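Local coordinates for PKS_KS domain-containing protein (Photorhabdus luminescens subsp. laumondii, PDB 6SMO) that probably acts as a beta-ketoacyl synthase of the thiolase-like superfamily, extending acyl chains by condensation, and here holds a long polyketone aldehyde in its pocket, at residues Ile377-Leu382 with Ala421-Ser426; Phe251-Asp256 with Thr399-Cys404; Pro26-Val31 with Glu270-Ala275. One frame throughout, in Å; residues are numbered along the deposited sequence.

Contact 1 of 3, residues Ile377-Leu382 with Ala421-Ser426; sequences IESVAL and ALKLSS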
loop_
_atom_site.group_PDB
_atom_site.type_symbol
_atom_site.label_atom_id
_atom_site.label_comp_id
_atom_site.label_asym_id
_atom_site.label_seq_id
_atom_site.Cartn_x
_atom_site.Cartn_y
_atom_site.Cartn_z
ATOM N N ILE B 377 5.343 -5.645 13.839
ATOM C CA ILE B 377 5.275 -6.075 15.271
ATOM C C ILE B 377 5.706 -7.547 15.361
ATOM O O ILE B 377 6.478 -7.878 16.283
ATOM C CB ILE B 377 3.870 -5.838 15.867
ATOM C CG1 ILE B 377 3.510 -4.350 15.907
ATOM C CG2 ILE B 377 3.752 -6.468 17.248
ATOM C CD1 ILE B 377 2.027 -4.077 16.001
ATOM N N GLU B 378 5.225 -8.389 14.441
ATOM C CA GLU B 378 5.588 -9.831 14.344
ATOM C C GLU B 378 7.055 -9.970 13.919
ATOM O O GLU B 378 7.700 -10.938 14.361
ATOM C CB GLU B 378 4.671 -10.559 13.359
ATOM C CG GLU B 378 3.273 -10.805 13.892
ATOM C CD GLU B 378 2.248 -11.178 12.835
ATOM O OE1 GLU B 378 2.593 -11.956 11.921
ATOM O OE2 GLU B 378 1.103 -10.685 12.924
ATOM N N SER B 379 7.551 -9.051 13.083
ATOM C CA SER B 379 8.968 -8.982 12.631
ATOM C C SER B 379 9.880 -8.612 13.808
ATOM O O SER B 379 11.005 -9.146 13.864
ATOM C CB SER B 379 9.143 -8.024 11.475
ATOM O OG SER B 379 8.746 -8.627 10.252
ATOM N N VAL B 380 9.420 -7.729 14.703
ATOM C CA VAL B 380 10.136 -7.365 15.964
ATOM C C VAL B 380 10.164 -8.599 16.874
ATOM O O VAL B 380 11.246 -8.914 17.408
ATOM C CB VAL B 380 9.491 -6.152 16.668
ATOM C CG1 VAL B 380 9.991 -5.984 18.096
ATOM C CG2 VAL B 380 9.703 -4.866 15.882
ATOM N N ALA B 381 9.014 -9.261 17.039
ATOM C CA ALA B 381 8.839 -10.491 17.849
ATOM C C ALA B 381 9.727 -11.612 17.296
ATOM O O ALA B 381 10.339 -12.336 18.104
ATOM C CB ALA B 381 7.386 -10.901 17.860
ATOM N N LEU B 382 9.787 -11.739 15.966
ATOM C CA LEU B 382 10.593 -12.759 15.241
ATOM C C LEU B 382 12.081 -12.574 15.567
ATOM O O LEU B 382 12.764 -13.591 15.802
ATOM C CB LEU B 382 10.330 -12.625 13.738
ATOM C CG LEU B 382 11.205 -13.482 12.822
ATOM C CD1 LEU B 382 11.166 -14.945 13.229
ATOM C CD2 LEU B 382 10.774 -13.330 11.373
ATOM N N ALA B 421 14.482 -18.865 9.675
ATOM C CA ALA B 421 13.083 -18.502 10.004
ATOM C C ALA B 421 12.388 -17.926 8.766
ATOM O O ALA B 421 13.032 -17.157 8.025
ATOM C CB ALA B 421 13.064 -17.522 11.151
ATOM N N LEU B 422 11.120 -18.296 8.560
ATOM C CA LEU B 422 10.217 -17.724 7.524
ATOM C C LEU B 422 9.206 -16.796 8.207
ATOM O O LEU B 422 8.878 -17.041 9.384
ATOM C CB LEU B 422 9.505 -18.857 6.780
ATOM C CG LEU B 422 10.064 -19.211 5.402
ATOM C CD1 LEU B 422 11.563 -19.469 5.458
ATOM C CD2 LEU B 422 9.339 -20.418 4.829
ATOM N N LYS B 423 8.738 -15.776 7.483
ATOM C CA LYS B 423 7.754 -14.771 7.965
ATOM C C LYS B 423 6.756 -14.488 6.840
ATOM O O LYS B 423 7.121 -13.759 5.900
ATOM C CB LYS B 423 8.482 -13.502 8.419
ATOM C CG LYS B 423 7.595 -12.305 8.736
ATOM C CD LYS B 423 6.744 -12.485 9.974
ATOM C CE LYS B 423 5.549 -11.559 10.008
ATOM N NZ LYS B 423 4.442 -12.051 9.155
ATOM N N LEU B 424 5.548 -15.049 6.945
ATOM C CA LEU B 424 4.481 -14.971 5.912
ATOM C C LEU B 424 3.549 -13.799 6.243
ATOM O O LEU B 424 3.149 -13.680 7.418
ATOM C CB LEU B 424 3.715 -16.298 5.880
ATOM C CG LEU B 424 4.398 -17.460 5.156
ATOM C CD1 LEU B 424 5.867 -17.582 5.534
ATOM C CD2 LEU B 424 3.674 -18.767 5.439
ATOM N N SER B 425 3.232 -12.969 5.244
ATOM C CA SER B 425 2.261 -11.846 5.339
ATOM C C SER B 425 1.313 -11.872 4.136
ATOM O O SER B 425 1.752 -12.274 3.040
ATOM C CB SER B 425 2.962 -10.518 5.458
ATOM O OG SER B 425 3.569 -10.381 6.735
ATOM N N SER B 426 0.063 -11.453 4.349
ATOM C CA SER B 426 -1.024 -11.405 3.338
ATOM C C SER B 426 -1.882 -10.159 3.573
ATOM O O SER B 426 -2.057 -9.776 4.746
ATOM C CB SER B 426 -1.859 -12.659 3.377
ATOM O OG SER B 426 -1.106 -13.784 2.948
HETATM O O HOH W 1 1.661 -10.487 9.541
#
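The ammonium nitrogen of K423 has three partners: E378, S425 and a water. NZ makes a salt bridge to E378 OE1 whose hydrogen bond, 3.3 Å, is weak. It also donates to OG of S425, two residues on, at 3.1 Å, and to water 1. That water donates a hydrogen bond to E378 OE1 at 2.9 Å, so the acid and the amine are joined both directly and through solvent. E378 and K423 cross at about a right angle, the lysine's CE passing close to E378 CB. K423 starts with CG anti to the backbone N (chi1 171°) and bends at chi2 and chi4 before reaching the acid. The other carboxylate oxygen of E378, OE2, takes a salt bridge from K364, and the E378 side chain lies about 10 Å from the bound polyketone aldehyde. Segment 377-382 of helix 372-388 runs antiparallel to segment 421-426 of strand 420-427 (172° between the short axes, 10.1 Å apart), as in the layered alpha-beta architecture of thiolase-like enzymes. A421 and K423 turn their side chains toward the helix, whereas L422 and L424 point away from it and pack on helix 306-319. Nearer the strand's start the contact is apolar: L382 sets CD1 3.8 Å from A421 CB and CD2 3.7 Å from K423 CB. S379 OG, which bonds to the carbonyl of N375, is only loosely in touch with CG of K423; S379 and K423 both also lean on L195 of helix 193-206.

Contact 2 of 3, residues Phe251-Asp256 with Thr399-Cys404; sequences FSLERD and TPDPDC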
loop_
_atom_site.group_PDB
_atom_site.type_symbol
_atom_site.label_atom_id
_atom_site.label_comp_id
_atom_site.label_asym_id
_atom_site.label_seq_id
_atom_site.Cartn_x
_atom_site.Cartn_y
_atom_site.Cartn_z
ATOM N N PHE B 251 -5.908 -21.002 13.552
ATOM C CA PHE B 251 -5.785 -22.448 13.214
ATOM C C PHE B 251 -6.775 -23.292 14.033
ATOM O O PHE B 251 -6.724 -24.534 13.913
ATOM C CB PHE B 251 -4.345 -22.935 13.409
ATOM C CG PHE B 251 -3.302 -22.088 12.725
ATOM C CD1 PHE B 251 -3.190 -22.080 11.342
ATOM C CD2 PHE B 251 -2.433 -21.295 13.461
ATOM C CE1 PHE B 251 -2.232 -21.300 10.712
ATOM C CE2 PHE B 251 -1.475 -20.517 12.829
ATOM C CZ PHE B 251 -1.377 -20.520 11.457
ATOM N N SER B 252 -7.655 -22.652 14.811
ATOM C CA SER B 252 -8.726 -23.312 15.604
ATOM C C SER B 252 -9.975 -23.477 14.731
ATOM O O SER B 252 -10.169 -22.655 13.815
ATOM C CB SER B 252 -9.037 -22.541 16.860
ATOM O OG SER B 252 -7.900 -22.467 17.705
ATOM N N LEU B 253 -10.789 -24.496 15.024
ATOM C CA LEU B 253 -12.020 -24.846 14.263
ATOM C C LEU B 253 -13.119 -23.804 14.529
ATOM O O LEU B 253 -14.046 -23.713 13.701
ATOM C CB LEU B 253 -12.463 -26.255 14.674
ATOM C CG LEU B 253 -13.643 -26.854 13.905
ATOM C CD1 LEU B 253 -13.441 -26.757 12.400
ATOM C CD2 LEU B 253 -13.866 -28.303 14.313
ATOM N N GLU B 254 -13.010 -23.041 15.625
ATOM C CA GLU B 254 -14.033 -22.059 16.081
ATOM C C GLU B 254 -13.873 -20.708 15.368
ATOM O O GLU B 254 -14.840 -19.923 15.402
ATOM C CB GLU B 254 -13.943 -21.840 17.595
ATOM C CG GLU B 254 -14.482 -22.996 18.420
ATOM C CD GLU B 254 -13.492 -24.110 18.717
ATOM O OE1 GLU B 254 -12.430 -24.156 18.061
ATOM O OE2 GLU B 254 -13.784 -24.928 19.610
ATOM N N ARG B 255 -12.710 -20.436 14.761
ATOM C CA ARG B 255 -12.342 -19.102 14.202
ATOM C C ARG B 255 -13.391 -18.654 13.172
ATOM O O ARG B 255 -13.871 -19.514 12.407
ATOM C CB ARG B 255 -10.938 -19.141 13.593
ATOM C CG ARG B 255 -10.824 -19.901 12.278
ATOM C CD ARG B 255 -9.377 -20.023 11.837
ATOM N NE ARG B 255 -9.235 -20.601 10.506
ATOM C CZ ARG B 255 -9.222 -21.904 10.222
ATOM N NH1 ARG B 255 -9.349 -22.807 11.181
ATOM N NH2 ARG B 255 -9.082 -22.299 8.968
ATOM N N ASP B 256 -13.726 -17.356 13.164
ATOM C CA ASP B 256 -14.776 -16.761 12.291
ATOM C C ASP B 256 -14.415 -15.331 11.856
ATOM O O ASP B 256 -15.319 -14.646 11.334
ATOM C CB ASP B 256 -16.130 -16.755 13.008
ATOM C CG ASP B 256 -16.168 -15.860 14.236
ATOM O OD1 ASP B 256 -15.174 -15.856 14.990
ATOM O OD2 ASP B 256 -17.185 -15.167 14.424
ATOM N N THR B 399 -10.646 -26.292 19.759
ATOM C CA THR B 399 -10.835 -27.556 18.998
ATOM C C THR B 399 -9.887 -27.561 17.801
ATOM O O THR B 399 -9.862 -26.603 17.032
ATOM C CB THR B 399 -12.293 -27.731 18.552
ATOM O OG1 THR B 399 -13.142 -27.457 19.667
ATOM C CG2 THR B 399 -12.586 -29.118 18.026
ATOM N N PRO B 400 -9.077 -28.629 17.606
ATOM C CA PRO B 400 -8.181 -28.712 16.453
ATOM C C PRO B 400 -8.949 -28.927 15.138
ATOM O O PRO B 400 -9.808 -29.789 15.100
ATOM C CB PRO B 400 -7.281 -29.915 16.773
ATOM C CG PRO B 400 -8.122 -30.780 17.689
ATOM C CD PRO B 400 -8.974 -29.808 18.482
ATOM N N ASP B 401 -8.625 -28.134 14.113
ATOM C CA ASP B 401 -9.227 -28.214 12.754
ATOM C C ASP B 401 -8.594 -29.392 12.015
ATOM O O ASP B 401 -7.373 -29.530 12.017
ATOM C CB ASP B 401 -9.033 -26.899 11.993
ATOM C CG ASP B 401 -9.940 -26.730 10.785
ATOM O OD1 ASP B 401 -9.963 -27.639 9.931
ATOM O OD2 ASP B 401 -10.615 -25.685 10.705
ATOM N N PRO B 402 -9.389 -30.283 11.377
ATOM C CA PRO B 402 -8.826 -31.396 10.608
ATOM C C PRO B 402 -7.999 -30.947 9.390
ATOM O O PRO B 402 -7.067 -31.650 9.042
ATOM C CB PRO B 402 -10.056 -32.206 10.166
ATOM C CG PRO B 402 -11.206 -31.224 10.235
ATOM C CD PRO B 402 -10.861 -30.293 11.378
ATOM N N ASP B 403 -8.346 -29.803 8.788
ATOM C CA ASP B 403 -7.659 -29.233 7.594
ATOM C C ASP B 403 -6.307 -28.643 8.016
ATOM O O ASP B 403 -5.301 -28.936 7.338
ATOM C CB ASP B 403 -8.526 -28.183 6.896
ATOM C CG ASP B 403 -9.824 -28.730 6.325
ATOM O OD1 ASP B 403 -9.842 -29.914 5.933
ATOM O OD2 ASP B 403 -10.808 -27.964 6.277
ATOM N N CYS B 404 -6.295 -27.835 9.082
ATOM C CA CYS B 404 -5.076 -27.253 9.709
ATOM C C CYS B 404 -4.495 -28.259 10.711
ATOM O O CYS B 404 -4.908 -28.221 11.889
ATOM C CB CYS B 404 -5.394 -25.933 10.404
ATOM S SG CYS B 404 -6.056 -24.665 9.292
#
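A single threonine, T399, is held by both oxygens of one carboxylate, that of E254. The hydroxyl OG1 donates to OE2 at 2.6 Å, on the syn side but somewhat out of the carboxylate plane, while the backbone N of T399 donates to the syn lone pair of OE1 at 3.3 Å; the E254 chain bends at chi2 to present this end. T399 O returns a bond by accepting from L253 N at 3.1 Å, and L253 CD2 touches T399 CG2. E254 belongs to a type I beta turn from S252 to R255. The turn is tied across its base by R255, whose NH1 meets S252 O at 2.8 Å, in the guanidinium plane but 52° above the carbonyl plane. The same NH1 makes a salt bridge to D401 OD2 at 3.2 Å, approaching from above the carboxylate plane, and L253 CD1 lies 3.5 Å from that oxygen. The other oxygen, D401 OD1, accepts from D403 N at 2.9 Å, which makes an Asx turn. C404 SG sits at the edge of the F251 ring. Neither segment is helix or strand: two irregular loops meet, and the centre of the contact lies about 23 Å from that of the chain. The pair lies against helix 337-350, where R255 NH2 bonds to A337 O and F251 and C404 both pack on S344; the F251 ring also stacks with Y408.

Contact 3 of 3, residues Pro26-Val31 with Glu270-Ala275; sequences PRRVVV and ESYEHA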
loop_
_atom_site.group_PDB
_atom_site.type_symbol
_atom_site.label_atom_id
_atom_site.label_comp_id
_atom_site.label_asym_id
_atom_site.label_seq_id
_atom_site.Cartn_x
_atom_site.Cartn_y
_atom_site.Cartn_z
ATOM N N PRO B 26 26.986 -7.347 -3.698
ATOM C CA PRO B 26 25.817 -7.474 -2.824
ATOM C C PRO B 26 26.216 -7.706 -1.358
ATOM O O PRO B 26 27.056 -8.554 -1.109
ATOM C CB PRO B 26 25.039 -8.678 -3.382
ATOM C CG PRO B 26 26.037 -9.408 -4.255
ATOM C CD PRO B 26 26.955 -8.331 -4.793
ATOM N N ARG B 27 25.604 -6.952 -0.440
ATOM C CA ARG B 27 25.956 -6.909 1.006
ATOM C C ARG B 27 24.844 -7.570 1.828
ATOM O O ARG B 27 23.670 -7.499 1.409
ATOM C CB ARG B 27 26.172 -5.458 1.449
ATOM C CG ARG B 27 27.291 -4.743 0.705
ATOM C CD ARG B 27 27.171 -3.233 0.785
ATOM N NE ARG B 27 27.596 -2.703 2.075
ATOM C CZ ARG B 27 27.412 -1.448 2.483
ATOM N NH1 ARG B 27 26.794 -0.572 1.708
ATOM N NH2 ARG B 27 27.843 -1.075 3.676
ATOM N N ARG B 28 25.210 -8.184 2.957
ATOM C CA ARG B 28 24.268 -8.832 3.910
ATOM C C ARG B 28 23.611 -7.751 4.777
ATOM O O ARG B 28 24.313 -6.795 5.167
ATOM C CB ARG B 28 24.994 -9.870 4.772
ATOM C CG ARG B 28 25.309 -11.167 4.040
ATOM C CD ARG B 28 25.809 -12.254 4.974
ATOM N NE ARG B 28 27.202 -12.065 5.357
ATOM C CZ ARG B 28 27.894 -12.888 6.141
ATOM N NH1 ARG B 28 27.327 -13.973 6.645
ATOM N NH2 ARG B 28 29.159 -12.620 6.422
ATOM N N VAL B 29 22.313 -7.910 5.057
ATOM C CA VAL B 29 21.483 -6.974 5.875
ATOM C C VAL B 29 21.237 -7.622 7.242
ATOM O O VAL B 29 20.901 -8.824 7.270
ATOM C CB VAL B 29 20.160 -6.637 5.160
ATOM C CG1 VAL B 29 19.352 -5.595 5.919
ATOM C CG2 VAL B 29 20.391 -6.188 3.726
ATOM N N VAL B 30 21.390 -6.853 8.326
ATOM C CA VAL B 30 21.233 -7.335 9.732
ATOM C C VAL B 30 20.377 -6.341 10.525
ATOM O O VAL B 30 20.446 -5.129 10.238
ATOM C CB VAL B 30 22.598 -7.568 10.410
ATOM C CG1 VAL B 30 23.282 -8.815 9.873
ATOM C CG2 VAL B 30 23.515 -6.359 10.298
ATOM N N VAL B 31 19.610 -6.854 11.492
ATOM C CA VAL B 31 18.741 -6.067 12.415
ATOM C C VAL B 31 19.560 -5.741 13.670
ATOM O O VAL B 31 19.941 -6.690 14.383
ATOM C CB VAL B 31 17.451 -6.833 12.771
ATOM C CG1 VAL B 31 16.480 -5.964 13.559
ATOM C CG2 VAL B 31 16.770 -7.410 11.540
ATOM N N GLU B 270 20.691 -2.426 8.903
ATOM C CA GLU B 270 21.953 -1.834 8.387
ATOM C C GLU B 270 22.873 -2.934 7.848
ATOM O O GLU B 270 22.587 -4.126 8.080
ATOM C CB GLU B 270 22.640 -0.981 9.457
ATOM C CG GLU B 270 22.921 -1.700 10.764
ATOM C CD GLU B 270 23.603 -0.820 11.800
ATOM O OE1 GLU B 270 24.796 -0.508 11.615
ATOM O OE2 GLU B 270 22.935 -0.435 12.779
ATOM N N SER B 271 23.925 -2.523 7.134
ATOM C CA SER B 271 24.954 -3.394 6.507
ATOM C C SER B 271 25.688 -4.194 7.589
ATOM O O SER B 271 25.852 -3.666 8.707
ATOM C CB SER B 271 25.914 -2.573 5.684
ATOM O OG SER B 271 26.907 -3.391 5.085
ATOM N N TYR B 272 26.109 -5.419 7.257
ATOM C CA TYR B 272 26.871 -6.333 8.150
ATOM C C TYR B 272 28.233 -5.707 8.478
ATOM O O TYR B 272 28.656 -5.778 9.648
ATOM C CB TYR B 272 27.026 -7.713 7.506
ATOM C CG TYR B 272 27.648 -8.758 8.398
ATOM C CD1 TYR B 272 27.051 -9.122 9.595
ATOM C CD2 TYR B 272 28.826 -9.395 8.045
ATOM C CE1 TYR B 272 27.612 -10.080 10.422
ATOM C CE2 TYR B 272 29.401 -10.359 8.859
ATOM C CZ TYR B 272 28.792 -10.703 10.053
ATOM O OH TYR B 272 29.352 -11.652 10.859
ATOM N N GLU B 273 28.884 -5.103 7.476
ATOM C CA GLU B 273 30.210 -4.439 7.604
ATOM C C GLU B 273 30.079 -3.189 8.484
ATOM O O GLU B 273 30.959 -2.983 9.343
ATOM C CB GLU B 273 30.772 -4.077 6.227
ATOM C CG GLU B 273 31.110 -5.284 5.367
ATOM C CD GLU B 273 32.239 -6.154 5.896
ATOM O OE1 GLU B 273 32.066 -7.388 5.931
ATOM O OE2 GLU B 273 33.292 -5.594 6.265
ATOM N N HIS B 274 29.022 -2.394 8.277
ATOM C CA HIS B 274 28.749 -1.123 9.003
ATOM C C HIS B 274 28.509 -1.401 10.492
ATOM O O HIS B 274 28.985 -0.602 11.323
ATOM C CB HIS B 274 27.561 -0.380 8.375
ATOM C CG HIS B 274 27.351 0.989 8.930
ATOM N ND1 HIS B 274 26.537 1.229 10.021
ATOM C CD2 HIS B 274 27.847 2.190 8.557
ATOM C CE1 HIS B 274 26.539 2.517 10.294
ATOM N NE2 HIS B 274 27.334 3.129 9.409
ATOM N N ALA B 275 27.790 -2.484 10.807
ATOM C CA ALA B 275 27.421 -2.896 12.183
ATOM C C ALA B 275 28.663 -3.374 12.946
ATOM O O ALA B 275 28.784 -3.032 14.140
ATOM C CB ALA B 275 26.358 -3.967 12.135
#
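In the large mixed sheet of the ketosynthase fold, strands 29-37 and 263-271 are neighbours, and V30 and E270 form an antiparallel hydrogen-bonded pair between them just before helix 272-277 begins. V30 N donates to E270 O, and E270 N to V30 O, both at 3.0 Å. Next along, V29 and S271 make a non-hydrogen-bonded pair; past this last bridge a further backbone bond, Y272 N to R28 O at 3.1 Å, ties the helix start to R28. S271 stands at the N-cap. The Y272 side chain leaves with CG anti to its backbone N (chi1 -173°) and lies side by side with R28, pointing the same way. Their cation-pi contact is off-centre: R28 CZ is 4.4 Å from the ring centroid, and the guanidinium and ring planes are 53° apart. NH2 of R28 comes nearest the ring, 3.3 Å from Y272 CE2. V30 spreads its methyls between two helix residues, CG1 to Y272 CD1 at 3.8 Å and CG2 to A275 CB at 4.1 Å. E270 OE1 accepts from H274 ND1, which lies above the carboxylate plane, while OE2 is hydrogen-bonded to T32 OG1 and forms a salt bridge with R278. R27 passes by the S271 hydroxyl to make a salt bridge with D211. V29 and S271 both touch I205 of helix 193-206, and V29 is backbone-bonded to L286 of the adjoining strand 284-293.

From the N terminus, contact 3 opens first, at 26-31, and closes at 270-275, 239 residues further at the closest ends, setting the first strand beside strand 263-271. Before it closes, contact 2 has opened at 251-256; it closes at 399-404, so the two loops cross. Contact 1 opens at 377-382, inside the loop of contact 2, and closes beyond it at 421-426, crossing that loop as well and laying helix 372-388 against strand 420-427, whereas contacts 3 and 1 follow in series. Contacts 1 and 3 both reach the large mixed sheet, their centres 19 Å apart. Contact 2 joins two outer loops instead, 40 Å from contact 3 between centres and across the chain's centre from it.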